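Local structure of cytochrome c, putative (Shewanella oneidensis, 1SP3) at residues Asn2-Asp6 / Ala128-Gly132; Trp252-Gly256 / Tyr356-Trp362; Pro286-Asn292 / Lys323-Phe329. The protein carries eight c-type hemes and probably acts as an oxidoreductase, a respiratory tetrathionate reductase. All coordinates share one frame. Residue numbers count along the deposited sequence, not the author numbering.

Contact 1. Residues Asn2-Asp6 / Ala128-Gly132; sequences NPHKD and AQNVG. With HEC (heme c), chain C.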
loop_
_atom_site.group_PDB
_atom_site.type_symbol
_atom_site.label_atom_id
_atom_site.label_comp_id
_atom_site.label_asym_id
_atom_site.label_seq_id
_atom_site.Cartn_x
_atom_site.Cartn_y
_atom_site.Cartn_z
ATOM N N ASN A 2 3.664 33.289 9.303
ATOM C CA ASN A 2 2.580 32.897 10.179
ATOM C C ASN A 2 3.043 33.038 11.642
ATOM O O ASN A 2 4.238 33.307 11.837
ATOM C CB ASN A 2 2.100 31.493 9.838
ATOM C CG ASN A 2 3.196 30.467 9.850
ATOM O OD1 ASN A 2 3.427 29.773 8.843
ATOM N ND2 ASN A 2 3.882 30.357 10.962
ATOM N N PRO A 3 2.130 32.872 12.635
ATOM C CA PRO A 3 2.432 33.023 14.047
ATOM C C PRO A 3 3.225 31.893 14.706
ATOM O O PRO A 3 3.560 32.054 15.914
ATOM C CB PRO A 3 1.034 32.983 14.687
ATOM C CG PRO A 3 0.155 33.214 13.662
ATOM C CD PRO A 3 0.714 32.520 12.472
ATOM N N HIS A 4 3.480 30.777 13.995
ATOM C CA HIS A 4 3.958 29.534 14.657
ATOM C C HIS A 4 5.086 29.721 15.683
ATOM O O HIS A 4 5.002 29.239 16.808
ATOM C CB HIS A 4 4.410 28.481 13.628
ATOM C CG HIS A 4 3.320 28.030 12.709
ATOM N ND1 HIS A 4 3.583 27.535 11.454
ATOM C CD2 HIS A 4 1.966 28.056 12.836
ATOM C CE1 HIS A 4 2.437 27.258 10.849
ATOM N NE2 HIS A 4 1.445 27.555 11.672
ATOM N N LYS A 5 6.147 30.381 15.241
ATOM C CA LYS A 5 7.387 30.512 15.990
ATOM C C LYS A 5 7.233 31.246 17.313
ATOM O O LYS A 5 7.995 30.989 18.271
ATOM C CB LYS A 5 8.453 31.147 15.098
ATOM C CG LYS A 5 9.177 30.056 14.242
ATOM C CD LYS A 5 9.185 30.348 12.734
ATOM C CE LYS A 5 10.087 29.369 11.939
ATOM N NZ LYS A 5 10.305 29.807 10.500
ATOM N N ASP A 6 6.213 32.103 17.354
ATOM C CA ASP A 6 5.804 32.910 18.494
ATOM C C ASP A 6 4.835 32.178 19.439
ATOM O O ASP A 6 4.913 32.342 20.670
ATOM C CB ASP A 6 5.148 34.239 17.986
ATOM C CG ASP A 6 6.201 35.274 17.414
ATOM O OD1 ASP A 6 7.448 35.075 17.609
ATOM O OD2 ASP A 6 5.876 36.317 16.764
ATOM N N ALA A 128 6.907 21.673 16.412
ATOM C CA ALA A 128 5.681 22.447 16.174
ATOM C C ALA A 128 5.964 23.817 15.592
ATOM O O ALA A 128 5.229 24.248 14.745
ATOM C CB ALA A 128 4.918 22.656 17.439
ATOM N N GLN A 129 7.013 24.505 16.071
ATOM C CA GLN A 129 7.335 25.845 15.596
ATOM C C GLN A 129 7.803 25.846 14.159
ATOM O O GLN A 129 7.588 26.843 13.410
ATOM C CB GLN A 129 8.427 26.452 16.457
ATOM C CG GLN A 129 7.938 26.863 17.831
ATOM C CD GLN A 129 9.082 27.061 18.787
ATOM O OE1 GLN A 129 9.006 26.608 19.927
ATOM N NE2 GLN A 129 10.158 27.733 18.325
ATOM N N ASN A 130 8.416 24.736 13.744
ATOM C CA ASN A 130 8.967 24.700 12.400
ATOM C C ASN A 130 8.117 24.070 11.283
ATOM O O ASN A 130 8.572 23.889 10.185
ATOM C CB ASN A 130 10.334 24.102 12.464
ATOM C CG ASN A 130 11.322 25.078 13.112
ATOM O OD1 ASN A 130 11.796 25.966 12.421
ATOM N ND2 ASN A 130 11.544 24.971 14.482
ATOM N N VAL A 131 6.869 23.774 11.608
ATOM C CA VAL A 131 5.917 23.049 10.762
ATOM C C VAL A 131 5.766 23.841 9.446
ATOM O O VAL A 131 5.850 25.079 9.430
ATOM C CB VAL A 131 4.712 23.010 11.691
ATOM C CG1 VAL A 131 3.527 23.781 11.296
ATOM C CG2 VAL A 131 4.506 21.662 12.407
ATOM N N GLY A 132 5.557 23.144 8.337
ATOM C CA GLY A 132 5.308 23.811 7.081
ATOM C C GLY A 132 4.780 22.819 6.019
ATOM O O GLY A 132 4.177 21.785 6.363
HETATM FE FE HEC C . -0.639 27.192 11.580
HETATM C CHA HEC C . -0.239 28.329 8.470
HETATM C CHB HEC C . 0.005 23.983 10.571
HETATM C CHC HEC C . -0.451 26.134 14.862
HETATM C CHD HEC C . -1.994 30.143 12.607
HETATM N NA HEC C . -0.219 26.280 9.813
HETATM C C1A HEC C . -0.022 26.971 8.650
HETATM C C2A HEC C . 0.342 26.009 7.652
HETATM C C3A HEC C . 0.418 24.800 8.235
HETATM C C4A HEC C . 0.049 24.955 9.613
HETATM C CMA HEC C . 0.850 23.466 7.570
HETATM C CAA HEC C . 0.666 26.354 6.164
HETATM C CBA HEC C . 2.209 26.437 6.224
HETATM C CGA HEC C . 2.782 26.867 4.923
HETATM O O1A HEC C . 4.056 26.878 4.834
HETATM O O2A HEC C . 1.964 27.188 4.011
HETATM N NB HEC C . -0.275 25.394 12.575
HETATM C C1B HEC C . -0.068 24.190 11.918
HETATM C C2B HEC C . 0.108 23.175 12.947
HETATM C C3B HEC C . -0.013 23.785 14.129
HETATM C C4B HEC C . -0.232 25.186 13.912
HETATM C CMB HEC C . 0.373 21.673 12.673
HETATM C CAB HEC C . 0.210 23.154 15.500
HETATM C CBB HEC C . 1.470 22.676 15.591
HETATM N NC HEC C . -1.092 27.988 13.356
HETATM C C1C HEC C . -0.980 27.380 14.589
HETATM C C2C HEC C . -1.472 28.289 15.586
HETATM C C3C HEC C . -1.902 29.403 14.954
HETATM C C4C HEC C . -1.686 29.215 13.540
HETATM C CMC HEC C . -1.524 27.947 17.119
HETATM C CAC HEC C . -2.563 30.711 15.574
HETATM C CBC HEC C . -2.114 31.288 16.715
HETATM N ND HEC C . -1.031 28.967 10.682
HETATM C C1D HEC C . -1.607 30.051 11.299
HETATM C C2D HEC C . -1.805 31.113 10.305
HETATM C C3D HEC C . -1.242 30.539 9.062
HETATM C C4D HEC C . -0.787 29.214 9.378
HETATM C CMD HEC C . -2.443 32.526 10.455
HETATM C CAD HEC C . -1.256 31.241 7.694
HETATM C CBD HEC C . -2.670 30.995 7.198
HETATM C CGD HEC C . -2.975 31.798 5.925
HETATM O O1D HEC C . -3.296 33.038 5.978
HETATM O O2D HEC C . -2.861 31.204 4.813
HETATM O O HOH W 1 6.346 27.189 11.125
#
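One segment ligates the heme iron and the other packs beside that ligand: His4 NE2 binds HEC FE at 2.1 Å, and His26 supplies the second axial ligand, so the heme is bis-histidine ligated. His26 closes the CXXCH motif whose Cys22 and Cys25 anchor the heme covalently, the hallmark of c-type cytochromes; His4 is thus the distal ligand, brought in from the N-terminus of the chain. Polar contact between the segments runs through water 1, which accepts from His4 ND1 at 2.8 Å and lies within donating distance of two carbonyls where the helix 124-129 gives way to loop, Gln129 O at 2.6 Å and Val131 O at 2.8 Å. The imidazole keeps its proton on ND1, leaving NE2 to the iron. Van der Waals contacts complete the fit: His4 CB rests 3.6 Å from Gln129 O, His4 CE1 3.7 Å from Val131 CG1, and Lys5 CG 3.7 Å from Gln129 O, near the closest backbone approach, 4.7 Å between Lys5 CA and Gln129 CA. Both segments also line the heme pocket. Pro3 CD approaches HEC C1D to 3.6 Å, Val131 CG1 lies 3.6 Å from HEC CHB, and Ala128 CB is 3.9 Å from HEC CBB. Just beyond, Gly132 O accepts a hydrogen bond from ND1 of His102, an axial ligand of a second heme.

Contact 2. Residues Trp252-Gly256 / Tyr356-Trp362; sequences WSTAG and YWSEFDW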
loop_
_atom_site.group_PDB
_atom_site.type_symbol
_atom_site.label_atom_id
_atom_site.label_comp_id
_atom_site.label_asym_id
_atom_site.label_seq_id
_atom_site.Cartn_x
_atom_site.Cartn_y
_atom_site.Cartn_z
ATOM N N TRP A 252 4.154 -17.930 6.082
ATOM C CA TRP A 252 3.926 -17.950 7.541
ATOM C C TRP A 252 3.928 -19.400 8.108
ATOM O O TRP A 252 4.085 -19.594 9.273
ATOM C CB TRP A 252 2.559 -17.348 7.870
ATOM C CG TRP A 252 2.457 -15.839 7.961
ATOM C CD1 TRP A 252 1.963 -14.989 7.001
ATOM C CD2 TRP A 252 2.826 -15.007 9.077
ATOM N NE1 TRP A 252 2.005 -13.696 7.457
ATOM C CE2 TRP A 252 2.535 -13.678 8.726
ATOM C CE3 TRP A 252 3.352 -15.263 10.363
ATOM C CZ2 TRP A 252 2.741 -12.579 9.622
ATOM C CZ3 TRP A 252 3.616 -14.189 11.200
ATOM C CH2 TRP A 252 3.278 -12.866 10.846
ATOM N N SER A 253 3.744 -20.409 7.268
ATOM C CA SER A 253 3.568 -21.788 7.734
ATOM C C SER A 253 4.767 -22.338 8.447
ATOM O O SER A 253 4.640 -23.134 9.376
ATOM C CB SER A 253 3.165 -22.724 6.567
ATOM O OG SER A 253 4.256 -22.846 5.660
ATOM N N THR A 254 5.944 -21.915 8.014
ATOM C CA THR A 254 7.173 -22.300 8.643
ATOM C C THR A 254 7.557 -21.516 9.919
ATOM O O THR A 254 8.608 -21.803 10.521
ATOM C CB THR A 254 8.319 -22.176 7.599
ATOM O OG1 THR A 254 8.400 -20.815 7.140
ATOM C CG2 THR A 254 8.051 -23.063 6.337
ATOM N N ALA A 255 6.748 -20.540 10.341
ATOM C CA ALA A 255 7.125 -19.745 11.545
ATOM C C ALA A 255 7.213 -20.674 12.757
ATOM O O ALA A 255 6.531 -21.729 12.778
ATOM C CB ALA A 255 6.118 -18.626 11.843
ATOM N N GLY A 256 8.003 -20.281 13.757
ATOM C CA GLY A 256 7.927 -20.929 15.058
ATOM C C GLY A 256 8.975 -21.984 15.388
ATOM O O GLY A 256 8.929 -22.566 16.497
ATOM N N TYR A 356 1.268 -14.091 18.623
ATOM C CA TYR A 356 2.156 -15.103 18.077
ATOM C C TYR A 356 3.604 -14.787 18.345
ATOM O O TYR A 356 4.392 -15.692 18.707
ATOM C CB TYR A 356 1.949 -15.298 16.555
ATOM C CG TYR A 356 2.726 -16.494 16.077
ATOM C CD1 TYR A 356 2.319 -17.786 16.407
ATOM C CD2 TYR A 356 3.924 -16.337 15.405
ATOM C CE1 TYR A 356 3.047 -18.899 15.969
ATOM C CE2 TYR A 356 4.671 -17.448 14.987
ATOM C CZ TYR A 356 4.212 -18.702 15.241
ATOM O OH TYR A 356 4.975 -19.773 14.847
ATOM N N TRP A 357 3.944 -13.508 18.143
ATOM C CA TRP A 357 5.335 -13.059 18.332
ATOM C C TRP A 357 5.897 -13.175 19.775
ATOM O O TRP A 357 7.141 -13.200 19.944
ATOM C CB TRP A 357 5.567 -11.659 17.811
ATOM C CG TRP A 357 5.467 -11.564 16.354
ATOM C CD1 TRP A 357 5.558 -12.589 15.431
ATOM C CD2 TRP A 357 5.218 -10.375 15.613
ATOM N NE1 TRP A 357 5.386 -12.090 14.159
ATOM C CE2 TRP A 357 5.188 -10.734 14.236
ATOM C CE3 TRP A 357 5.054 -9.020 15.971
ATOM C CZ2 TRP A 357 4.950 -9.790 13.206
ATOM C CZ3 TRP A 357 4.826 -8.085 14.975
ATOM C CH2 TRP A 357 4.764 -8.481 13.591
ATOM N N SER A 358 5.020 -13.268 20.782
ATOM C CA SER A 358 5.566 -13.691 22.086
ATOM C C SER A 358 5.329 -15.142 22.486
ATOM O O SER A 358 6.222 -15.783 23.026
ATOM C CB SER A 358 5.263 -12.739 23.245
ATOM O OG SER A 358 3.936 -12.346 23.189
ATOM N N GLU A 359 4.146 -15.662 22.238
ATOM C CA GLU A 359 3.851 -17.010 22.691
ATOM C C GLU A 359 4.089 -18.135 21.626
ATOM O O GLU A 359 4.373 -19.245 22.016
ATOM C CB GLU A 359 2.466 -17.067 23.326
ATOM C CG GLU A 359 2.314 -16.265 24.625
ATOM C CD GLU A 359 3.233 -16.744 25.766
ATOM O OE1 GLU A 359 3.445 -17.980 25.960
ATOM O OE2 GLU A 359 3.761 -15.858 26.480
ATOM N N PHE A 360 4.009 -17.846 20.317
ATOM C CA PHE A 360 4.381 -18.822 19.269
ATOM C C PHE A 360 3.406 -19.962 19.244
ATOM O O PHE A 360 3.738 -21.097 18.867
ATOM C CB PHE A 360 5.811 -19.372 19.380
ATOM C CG PHE A 360 6.863 -18.330 19.118
ATOM C CD1 PHE A 360 7.685 -17.887 20.144
ATOM C CD2 PHE A 360 6.978 -17.737 17.852
ATOM C CE1 PHE A 360 8.652 -16.845 19.913
ATOM C CE2 PHE A 360 7.893 -16.737 17.612
ATOM C CZ PHE A 360 8.753 -16.290 18.655
ATOM N N ASP A 361 2.184 -19.599 19.570
ATOM C CA ASP A 361 1.057 -20.496 19.637
ATOM C C ASP A 361 -0.037 -19.949 18.730
ATOM O O ASP A 361 -0.784 -19.051 19.101
ATOM C CB ASP A 361 0.602 -20.525 21.100
ATOM C CG ASP A 361 -0.650 -21.293 21.334
ATOM O OD1 ASP A 361 -1.422 -21.631 20.400
ATOM O OD2 ASP A 361 -0.968 -21.586 22.516
ATOM N N TRP A 362 -0.163 -20.563 17.568
ATOM C CA TRP A 362 -1.138 -20.132 16.600
ATOM C C TRP A 362 -2.586 -20.245 17.050
ATOM O O TRP A 362 -3.424 -19.452 16.591
ATOM C CB TRP A 362 -0.957 -20.890 15.272
ATOM C CG TRP A 362 0.123 -20.357 14.399
ATOM C CD1 TRP A 362 1.239 -21.012 13.988
ATOM C CD2 TRP A 362 0.202 -19.052 13.835
ATOM N NE1 TRP A 362 2.027 -20.197 13.210
ATOM C CE2 TRP A 362 1.404 -18.992 13.074
ATOM C CE3 TRP A 362 -0.623 -17.916 13.878
ATOM C CZ2 TRP A 362 1.776 -17.866 12.332
ATOM C CZ3 TRP A 362 -0.222 -16.763 13.159
ATOM C CH2 TRP A 362 0.960 -16.763 12.400
HETATM O O HOH W 2 4.145 -21.847 11.571
#
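Trp252 gives up more surface here than any other residue of the two segments, followed by Trp362 and Tyr356, so the contact is essentially aromatic. The indole of Trp252 touches two other tryptophans, Trp362 and Trp357, and stacks on Trp250. Its CE3 meets Trp362 CH2 at 3.5 Å, with the six-membered rings 5.6 Å apart between centroids and their planes at 78°, and its CH2 lies 4.2 Å from Trp357 CZ2. Its NE1 is hydrogen-bonded to Phe63 O. Trp362 also presents its ring edge to Ala255, whose CB is 4.4 Å from Trp362 CZ2, while Trp362 NE1 donates to water 2 at 3.1 Å; the same water lies 2.6 Å from Ser253 O and 2.7 Å from Ala255 O, in position to donate to either, and so ties the indole to the turn closed by Ala255 N to Trp252 O, 3.0 Å. Tyr356 reaches the end of that turn: Ala255 CB lies 3.7 Å from Tyr356 CE2, and Gly256 CA only 3.2 Å from Tyr356 OH. A side chain on Gly256 would clash with that hydroxyl, and its positive phi suits glycine as well. Phe360, also with positive phi, ends the helix 356-359, and Asp361 N-caps the next one through Leu364 N. The contact therefore fastens the loop after strand 246-251 to the junction of helices 356-359 and 362-372, with Trp252 and Trp362 packed on Phe389 of strand 387-397, Trp252 also touching Gln336, and Trp362 Ile337, of strand 325-339.

Contact 3. Residues Pro286-Asn292 / Lys323-Phe329; sequences PQYAWYN and KAKIYPF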
loop_
_atom_site.group_PDB
_atom_site.type_symbol
_atom_site.label_atom_id
_atom_site.label_comp_id
_atom_site.label_asym_id
_atom_site.label_seq_id
_atom_site.Cartn_x
_atom_site.Cartn_y
_atom_site.Cartn_z
ATOM N N PRO A 286 7.458 -5.849 -13.253
ATOM C CA PRO A 286 6.044 -5.997 -12.914
ATOM C C PRO A 286 5.430 -7.201 -13.647
ATOM O O PRO A 286 5.953 -7.625 -14.636
ATOM C CB PRO A 286 5.421 -4.703 -13.458
ATOM C CG PRO A 286 6.523 -3.714 -13.521
ATOM C CD PRO A 286 7.746 -4.553 -13.916
ATOM N N GLN A 287 4.341 -7.727 -13.106
ATOM C CA GLN A 287 3.343 -8.536 -13.857
ATOM C C GLN A 287 2.301 -7.674 -14.521
ATOM O O GLN A 287 1.946 -6.661 -14.013
ATOM C CB GLN A 287 2.545 -9.381 -12.848
ATOM C CG GLN A 287 3.505 -10.113 -12.038
ATOM C CD GLN A 287 3.651 -11.399 -12.631
ATOM O OE1 GLN A 287 4.548 -11.593 -13.483
ATOM N NE2 GLN A 287 2.689 -12.286 -12.332
ATOM N N TYR A 288 1.792 -8.100 -15.662
ATOM C CA TYR A 288 0.860 -7.212 -16.401
ATOM C C TYR A 288 -0.546 -7.748 -16.358
ATOM O O TYR A 288 -0.738 -8.952 -16.522
ATOM C CB TYR A 288 1.374 -7.066 -17.811
ATOM C CG TYR A 288 2.789 -6.454 -17.711
ATOM C CD1 TYR A 288 3.939 -7.255 -17.802
ATOM C CD2 TYR A 288 2.955 -5.108 -17.477
ATOM C CE1 TYR A 288 5.229 -6.719 -17.684
ATOM C CE2 TYR A 288 4.207 -4.555 -17.369
ATOM C CZ TYR A 288 5.325 -5.354 -17.504
ATOM O OH TYR A 288 6.536 -4.789 -17.313
ATOM N N ALA A 289 -1.532 -6.897 -16.239
ATOM C CA ALA A 289 -2.873 -7.447 -16.247
ATOM C C ALA A 289 -3.853 -6.432 -16.782
ATOM O O ALA A 289 -3.636 -5.233 -16.595
ATOM C CB ALA A 289 -3.283 -8.029 -14.860
ATOM N N TRP A 290 -4.890 -6.903 -17.490
ATOM C CA TRP A 290 -6.044 -6.074 -17.756
ATOM C C TRP A 290 -6.574 -5.406 -16.504
ATOM O O TRP A 290 -6.753 -6.051 -15.442
ATOM C CB TRP A 290 -7.185 -6.848 -18.457
ATOM C CG TRP A 290 -6.801 -7.300 -19.831
ATOM C CD1 TRP A 290 -6.480 -8.578 -20.232
ATOM C CD2 TRP A 290 -6.588 -6.453 -20.958
ATOM N NE1 TRP A 290 -6.105 -8.575 -21.555
ATOM C CE2 TRP A 290 -6.130 -7.279 -22.019
ATOM C CE3 TRP A 290 -6.708 -5.057 -21.176
ATOM C CZ2 TRP A 290 -5.868 -6.784 -23.277
ATOM C CZ3 TRP A 290 -6.473 -4.573 -22.404
ATOM C CH2 TRP A 290 -6.035 -5.418 -23.446
ATOM N N TYR A 291 -6.826 -4.103 -16.614
ATOM C CA TYR A 291 -7.401 -3.400 -15.489
ATOM C C TYR A 291 -8.343 -2.359 -15.995
ATOM O O TYR A 291 -7.936 -1.470 -16.750
ATOM C CB TYR A 291 -6.286 -2.746 -14.636
ATOM C CG TYR A 291 -6.734 -1.937 -13.392
ATOM C CD1 TYR A 291 -7.509 -2.524 -12.368
ATOM C CD2 TYR A 291 -6.381 -0.586 -13.253
ATOM C CE1 TYR A 291 -7.897 -1.780 -11.248
ATOM C CE2 TYR A 291 -6.776 0.176 -12.106
ATOM C CZ TYR A 291 -7.509 -0.469 -11.107
ATOM O OH TYR A 291 -7.936 0.284 -10.032
ATOM N N ASN A 292 -9.574 -2.398 -15.478
ATOM C CA ASN A 292 -10.616 -1.397 -15.847
ATOM C C ASN A 292 -11.037 -0.464 -14.724
ATOM O O ASN A 292 -12.077 0.199 -14.821
ATOM C CB ASN A 292 -11.894 -2.117 -16.336
ATOM C CG ASN A 292 -12.584 -2.942 -15.199
ATOM O OD1 ASN A 292 -12.278 -2.766 -14.000
ATOM N ND2 ASN A 292 -13.449 -3.856 -15.574
ATOM N N LYS A 323 -13.247 -0.594 -21.296
ATOM C CA LYS A 323 -12.704 0.247 -20.223
ATOM C C LYS A 323 -11.282 -0.202 -19.700
ATOM O O LYS A 323 -10.628 0.543 -18.957
ATOM C CB LYS A 323 -13.663 0.302 -19.018
ATOM C CG LYS A 323 -14.946 1.108 -19.193
ATOM C CD LYS A 323 -15.873 0.974 -17.924
ATOM C CE LYS A 323 -16.131 2.363 -17.157
ATOM N NZ LYS A 323 -17.581 2.878 -17.254
ATOM N N ALA A 324 -10.821 -1.393 -20.072
ATOM C CA ALA A 324 -9.629 -1.971 -19.429
ATOM C C ALA A 324 -8.388 -1.626 -20.284
ATOM O O ALA A 324 -8.527 -1.586 -21.523
ATOM C CB ALA A 324 -9.789 -3.491 -19.283
ATOM N N LYS A 325 -7.212 -1.373 -19.649
ATOM C CA LYS A 325 -5.920 -1.325 -20.371
ATOM C C LYS A 325 -4.944 -2.271 -19.679
ATOM O O LYS A 325 -5.246 -2.721 -18.542
ATOM C CB LYS A 325 -5.314 0.095 -20.386
ATOM C CG LYS A 325 -6.094 1.003 -21.334
ATOM C CD LYS A 325 -5.566 2.422 -21.265
ATOM C CE LYS A 325 -6.500 3.328 -22.001
ATOM N NZ LYS A 325 -5.661 4.436 -22.366
ATOM N N ILE A 326 -3.829 -2.611 -20.344
ATOM C CA ILE A 326 -2.862 -3.448 -19.671
ATOM C C ILE A 326 -1.985 -2.591 -18.764
ATOM O O ILE A 326 -1.323 -1.645 -19.238
ATOM C CB ILE A 326 -2.001 -4.263 -20.699
ATOM C CG1 ILE A 326 -2.911 -5.156 -21.549
ATOM C CG2 ILE A 326 -0.792 -5.015 -19.997
ATOM C CD1 ILE A 326 -2.112 -5.665 -22.840
ATOM N N TYR A 327 -1.999 -2.906 -17.451
ATOM C CA TYR A 327 -1.284 -2.103 -16.438
ATOM C C TYR A 327 -0.278 -3.017 -15.745
ATOM O O TYR A 327 -0.473 -4.256 -15.731
ATOM C CB TYR A 327 -2.259 -1.662 -15.345
ATOM C CG TYR A 327 -3.015 -0.336 -15.642
ATOM C CD1 TYR A 327 -4.182 -0.342 -16.474
ATOM C CD2 TYR A 327 -2.598 0.894 -15.056
ATOM C CE1 TYR A 327 -4.882 0.803 -16.739
ATOM C CE2 TYR A 327 -3.323 2.150 -15.324
ATOM C CZ TYR A 327 -4.477 2.056 -16.148
ATOM O OH TYR A 327 -5.168 3.158 -16.526
ATOM N N PRO A 328 0.710 -2.416 -15.060
ATOM C CA PRO A 328 1.737 -3.152 -14.336
ATOM C C PRO A 328 1.439 -3.228 -12.852
ATOM O O PRO A 328 0.937 -2.283 -12.221
ATOM C CB PRO A 328 2.974 -2.248 -14.494
ATOM C CG PRO A 328 2.405 -0.876 -14.471
ATOM C CD PRO A 328 0.971 -0.947 -14.994
ATOM N N PHE A 329 1.849 -4.346 -12.283
ATOM C CA PHE A 329 1.483 -4.655 -10.939
ATOM C C PHE A 329 2.629 -5.345 -10.198
ATOM O O PHE A 329 3.384 -6.151 -10.778
ATOM C CB PHE A 329 0.295 -5.636 -10.942
ATOM C CG PHE A 329 -0.992 -5.011 -11.334
ATOM C CD1 PHE A 329 -1.384 -4.972 -12.693
ATOM C CD2 PHE A 329 -1.809 -4.427 -10.362
ATOM C CE1 PHE A 329 -2.565 -4.439 -13.047
ATOM C CE2 PHE A 329 -3.012 -3.831 -10.720
ATOM C CZ PHE A 329 -3.371 -3.837 -12.090
#
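Six backbone hydrogen bonds join strand 287-291 to the start of strand 325-339 as an antiparallel ladder. Gln287 N and O pair with Phe329 O and N (3.0 and 2.9 Å), Ala289 N and O with Tyr327 O and N (2.9 and 3.0 Å), and Tyr291 N and O with Lys325 O and N (2.9 and 3.0 Å). The non-hydrogen-bonded pairs are Tyr288 with Pro328, which lacks an amide proton, and Trp290 with Ile326, whose carbonyl accepts from Thr234 OG1. Backbone bonds also link Ile326 to Thr229 and Ala231, and Pro328 to Ile398. Polar side-chain ends find partners beyond the two strands: Tyr288 OH at Arg420, Trp290 NE1 at Leu426 O, Tyr291 OH at Gly198 N, Lys325 NZ at Thr227 O, Asn292 at Thr294 and Asp321. On one face Ile326, which also touches a heme c, sets CG1 3.5 Å above the Trp290 six-ring centroid, a CH-pi contact. On the other, Tyr291 sets its edge on Tyr327 and receives the edge of Phe329 on its own face, both T-shaped. Helix 232-236 packs on the Tyr288 and Pro328 side, whereas Pro315 of strand 310-315 and Trp395 and Arg397 of strand 387-397 lie against the aromatic cluster.

How the contacts relate
Contact 1 lies at a heme near the N-terminal end of the chain, whereas contacts 2 and 3 both belong to the later part, where a large mixed sheet is found. Contact 1 is about 46 Å from contact 2 and about 45 Å from contact 3 between centres, and contacts 1 and 3 lie on opposite sides of the chain's centre. Contact 3 is nested within the loop that contact 2 closes; their centres are about 36 Å apart and their nearest atoms about 19 Å. Strand 325-339 connects them, pairing in contact 3 and touching contact 2. Each approaches a heme: His4 binds iron, and the side chains of Ile326 and Trp357 come within about 4 Å and about 5 Å of a bound heme.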